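Local coordinates for protein phosphodiesterase (Pseudomonas aeruginosa, PDB 4G75) that probably kills competing bacteria as a colicin M-like bacteriocin, a magnesium-binding hydrolase that degrades peptidoglycan precursors, at residues 56-65 with 75-86. Sequence-based numbering, arbitrary orientation.
Sequences KPLLALWAQW and YPSLPFPNYEFI. With EDO (1,2-ethanediol), chain M.
In the conformer of Gln64 described here, one of two modelled, OE1 accepts the backbone N-H of Leu78, N to OE1 2.8 Å, in the plane of the amide and with an N-H...O angle of 155°. The bond ties the end of one helix to the loop of a helix-loop-helix hairpin, whose short segments run near-antiparallel at 144° with axes 8.5 Å apart. In the same conformer NE2 donates to Ala60 O at 2.9 Å, from the face of that carbonyl's plane opposite the Gln64 backbone N, and to a water that in turn donates to Pro76 O. Together these bonds orient the amide. Beneath it, Gln64 CB rests on Pro81 CB, in the first turn of the second helix.

Deeper in, Phe85 is a knob in a hole made by Leu58, Leu61, Trp62 and Trp65. Its CG lies anti to the backbone N (chi1 -174°), which carries the ring across to the first helix. Trp62 points an edge at the face of Phe85, centroids 5.3 Å apart, while its NE1 is hydrogen-bonded to Glu264 OE1. Trp65 also turns an edge to that ring's face, in an offset edge-to-face pair with centroids 5.8 Å apart. Tyr75 packs obliquely, CD2 against Ala60 CB and OH near Pro57 CG. On the loop side, Leu61 CD2 meets Leu78 CD1 at 3.7 Å, while Leu61 CD1 lies 3.6 Å from the backbone N of Phe85.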
# COMPACT_ATOMS: atom_id res chain seq x y z
N LYS A 56 -8.74 9.41 -4.79
CA LYS A 56 -9.53 10.61 -5.04
C LYS A 56 -8.93 11.89 -4.45
O LYS A 56 -8.80 12.89 -5.15
CB LYS A 56 -10.99 10.41 -4.64
CG LYS A 56 -11.74 9.45 -5.56
CD LYS A 56 -13.12 9.13 -5.00
CE LYS A 56 -13.87 8.15 -5.89
NZ LYS A 56 -15.25 7.94 -5.40
N PRO A 57 -8.53 11.87 -3.17
CA PRO A 57 -7.95 13.10 -2.62
C PRO A 57 -6.70 13.55 -3.38
O PRO A 57 -6.53 14.74 -3.62
CB PRO A 57 -7.58 12.73 -1.18
CG PRO A 57 -8.27 11.44 -0.89
CD PRO A 57 -8.60 10.77 -2.18
N LEU A 58 -5.83 12.61 -3.74
CA LEU A 58 -4.61 12.96 -4.46
C LEU A 58 -4.92 13.42 -5.88
O LEU A 58 -4.32 14.38 -6.37
CB LEU A 58 -3.63 11.79 -4.48
CG LEU A 58 -2.96 11.46 -3.15
CD1 LEU A 58 -2.07 10.23 -3.32
CD2 LEU A 58 -2.14 12.64 -2.66
N LEU A 59 -5.86 12.75 -6.53
CA LEU A 59 -6.24 13.12 -7.89
C LEU A 59 -6.85 14.52 -7.94
O LEU A 59 -6.60 15.28 -8.87
CB LEU A 59 -7.20 12.09 -8.48
CG LEU A 59 -6.53 10.80 -8.95
CD1 LEU A 59 -7.58 9.76 -9.28
CD2 LEU A 59 -5.62 11.06 -10.15
N ALA A 60 -7.63 14.86 -6.93
CA ALA A 60 -8.26 16.17 -6.89
C ALA A 60 -7.19 17.26 -6.80
O ALA A 60 -7.28 18.29 -7.47
CB ALA A 60 -9.24 16.27 -5.74
N LEU A 61 -6.18 17.02 -5.97
CA LEU A 61 -5.08 17.97 -5.83
C LEU A 61 -4.33 18.10 -7.15
O LEU A 61 -4.11 19.20 -7.65
CB LEU A 61 -4.11 17.52 -4.73
CG LEU A 61 -4.74 17.51 -3.34
CD1 LEU A 61 -3.77 16.96 -2.31
CD2 LEU A 61 -5.21 18.91 -2.95
N TRP A 62 -3.95 16.96 -7.73
CA TRP A 62 -3.18 16.96 -8.96
C TRP A 62 -3.94 17.60 -10.11
O TRP A 62 -3.38 18.39 -10.87
CB TRP A 62 -2.75 15.54 -9.36
CG TRP A 62 -1.80 15.55 -10.53
CD1 TRP A 62 -2.13 15.43 -11.86
CD2 TRP A 62 -0.38 15.75 -10.48
NE1 TRP A 62 -0.99 15.51 -12.63
CE2 TRP A 62 0.09 15.70 -11.81
CE3 TRP A 62 0.53 15.94 -9.44
CZ2 TRP A 62 1.44 15.84 -12.13
CZ3 TRP A 62 1.88 16.08 -9.76
CH2 TRP A 62 2.31 16.03 -11.09
N ALA A 63 -5.22 17.25 -10.24
CA ALA A 63 -6.04 17.78 -11.32
C ALA A 63 -6.03 19.31 -11.27
O ALA A 63 -6.05 19.98 -12.30
CB ALA A 63 -7.45 17.24 -11.25
N GLN A 64 -6.01 19.86 -10.06
CA GLN A 64 -5.92 21.31 -9.90
C GLN A 64 -4.55 21.81 -10.32
O GLN A 64 -4.41 22.69 -11.16
CB GLN A 64 -6.18 21.71 -8.45
CG GLN A 64 -7.58 21.44 -7.95
CD GLN A 64 -7.70 21.65 -6.45
OE1 GLN A 64 -7.73 22.78 -5.97
NE2 GLN A 64 -7.75 20.56 -5.71
N TRP A 65 -3.52 21.22 -9.70
CA TRP A 65 -2.13 21.57 -9.97
C TRP A 65 -1.86 21.57 -11.47
O TRP A 65 -1.30 22.53 -12.02
CB TRP A 65 -1.23 20.54 -9.29
CG TRP A 65 0.20 20.94 -9.15
CD1 TRP A 65 0.81 22.03 -9.69
CD2 TRP A 65 1.22 20.21 -8.45
NE1 TRP A 65 2.14 22.04 -9.35
CE2 TRP A 65 2.42 20.93 -8.59
CE3 TRP A 65 1.22 19.03 -7.71
CZ2 TRP A 65 3.62 20.51 -8.02
CZ3 TRP A 65 2.41 18.60 -7.15
CH2 TRP A 65 3.59 19.34 -7.31
N TYR A 75 -13.88 17.70 -3.44
CA TYR A 75 -12.93 18.49 -2.66
C TYR A 75 -12.91 19.95 -3.09
O TYR A 75 -13.06 20.27 -4.27
CB TYR A 75 -11.52 17.88 -2.73
CG TYR A 75 -11.45 16.54 -2.04
CD1 TYR A 75 -11.25 16.46 -0.67
CD2 TYR A 75 -11.61 15.35 -2.75
CE1 TYR A 75 -11.21 15.24 -0.02
CE2 TYR A 75 -11.57 14.12 -2.11
CZ TYR A 75 -11.37 14.07 -0.74
OH TYR A 75 -11.33 12.87 -0.08
N PRO A 76 -12.73 20.86 -2.13
CA PRO A 76 -12.64 22.30 -2.42
C PRO A 76 -11.38 22.63 -3.20
O PRO A 76 -10.31 22.07 -2.93
CB PRO A 76 -12.56 22.93 -1.02
CG PRO A 76 -13.10 21.89 -0.09
CD PRO A 76 -12.66 20.58 -0.69
N SER A 77 -11.48 23.54 -4.16
CA SER A 77 -10.29 24.06 -4.82
C SER A 77 -9.45 24.84 -3.81
O SER A 77 -9.99 25.56 -2.97
CB SER A 77 -10.66 24.93 -6.02
OG SER A 77 -11.24 26.15 -5.60
N LEU A 78 -8.14 24.70 -3.91
CA LEU A 78 -7.21 25.26 -2.93
C LEU A 78 -6.31 26.33 -3.51
O LEU A 78 -6.05 26.36 -4.72
CB LEU A 78 -6.32 24.16 -2.34
CG LEU A 78 -7.05 22.99 -1.66
CD1 LEU A 78 -6.03 22.00 -1.08
CD2 LEU A 78 -8.01 23.47 -0.58
N PRO A 79 -5.82 27.22 -2.65
CA PRO A 79 -4.81 28.20 -3.06
C PRO A 79 -3.58 27.48 -3.61
O PRO A 79 -3.15 27.76 -4.73
CB PRO A 79 -4.47 28.91 -1.75
CG PRO A 79 -5.69 28.75 -0.90
CD PRO A 79 -6.26 27.42 -1.26
N PHE A 80 -3.03 26.55 -2.83
CA PHE A 80 -1.85 25.80 -3.25
C PHE A 80 -2.08 24.29 -3.18
O PHE A 80 -1.62 23.63 -2.25
CB PHE A 80 -0.65 26.17 -2.37
CG PHE A 80 -0.39 27.64 -2.28
CD1 PHE A 80 0.06 28.35 -3.37
CD2 PHE A 80 -0.57 28.31 -1.08
CE1 PHE A 80 0.31 29.71 -3.28
CE2 PHE A 80 -0.32 29.66 -0.98
CZ PHE A 80 0.11 30.36 -2.08
N PRO A 81 -2.79 23.74 -4.17
CA PRO A 81 -3.03 22.29 -4.27
C PRO A 81 -1.71 21.56 -4.46
O PRO A 81 -1.56 20.40 -4.05
CB PRO A 81 -3.90 22.18 -5.52
CG PRO A 81 -3.53 23.40 -6.33
CD PRO A 81 -3.46 24.46 -5.27
N ASN A 82 -0.75 22.24 -5.08
CA ASN A 82 0.60 21.72 -5.19
C ASN A 82 1.25 21.46 -3.83
O ASN A 82 1.82 20.40 -3.61
CB ASN A 82 1.49 22.63 -6.05
CG ASN A 82 1.49 24.08 -5.58
OD1 ASN A 82 0.50 24.57 -5.03
ND2 ASN A 82 2.59 24.78 -5.82
N TYR A 83 1.15 22.43 -2.92
CA TYR A 83 1.78 22.25 -1.62
C TYR A 83 1.12 21.11 -0.85
O TYR A 83 1.79 20.37 -0.13
CB TYR A 83 1.72 23.54 -0.79
CG TYR A 83 2.52 24.69 -1.36
CD1 TYR A 83 3.48 24.48 -2.33
CD2 TYR A 83 2.31 25.99 -0.90
CE1 TYR A 83 4.22 25.55 -2.85
CE2 TYR A 83 3.04 27.05 -1.41
CZ TYR A 83 3.98 26.82 -2.38
OH TYR A 83 4.71 27.88 -2.89
N GLU A 84 -0.20 20.99 -0.99
CA GLU A 84 -0.92 19.95 -0.26
C GLU A 84 -0.63 18.56 -0.82
O GLU A 84 -0.56 17.59 -0.06
CB GLU A 84 -2.42 20.24 -0.25
CG GLU A 84 -2.80 21.45 0.59
CD GLU A 84 -2.19 21.39 1.99
OE1 GLU A 84 -2.38 20.36 2.68
OE2 GLU A 84 -1.53 22.36 2.39
N PHE A 85 -0.46 18.46 -2.14
CA PHE A 85 -0.12 17.18 -2.75
C PHE A 85 1.25 16.76 -2.23
O PHE A 85 1.46 15.62 -1.82
CB PHE A 85 -0.10 17.30 -4.28
CG PHE A 85 0.10 15.99 -5.00
CD1 PHE A 85 -0.98 15.30 -5.52
CD2 PHE A 85 1.37 15.46 -5.16
CE1 PHE A 85 -0.80 14.09 -6.20
CE2 PHE A 85 1.56 14.26 -5.83
CZ PHE A 85 0.48 13.58 -6.34
N ILE A 86 2.19 17.70 -2.26
CA ILE A 86 3.55 17.41 -1.81
C ILE A 86 3.61 16.97 -0.35
O ILE A 86 4.25 15.97 -0.04
CB ILE A 86 4.48 18.61 -2.04
CG1 ILE A 86 4.69 18.80 -3.55
CG2 ILE A 86 5.80 18.39 -1.32
CD1 ILE A 86 5.28 20.14 -3.94
C1 EDO M . -2.04 26.01 1.13
O1 EDO M . -1.36 24.75 1.05
C2 EDO M . -3.47 25.87 0.61
O2 EDO M . -3.47 25.06 -0.56
O HOH W 1 -8.59 20.01 -2.96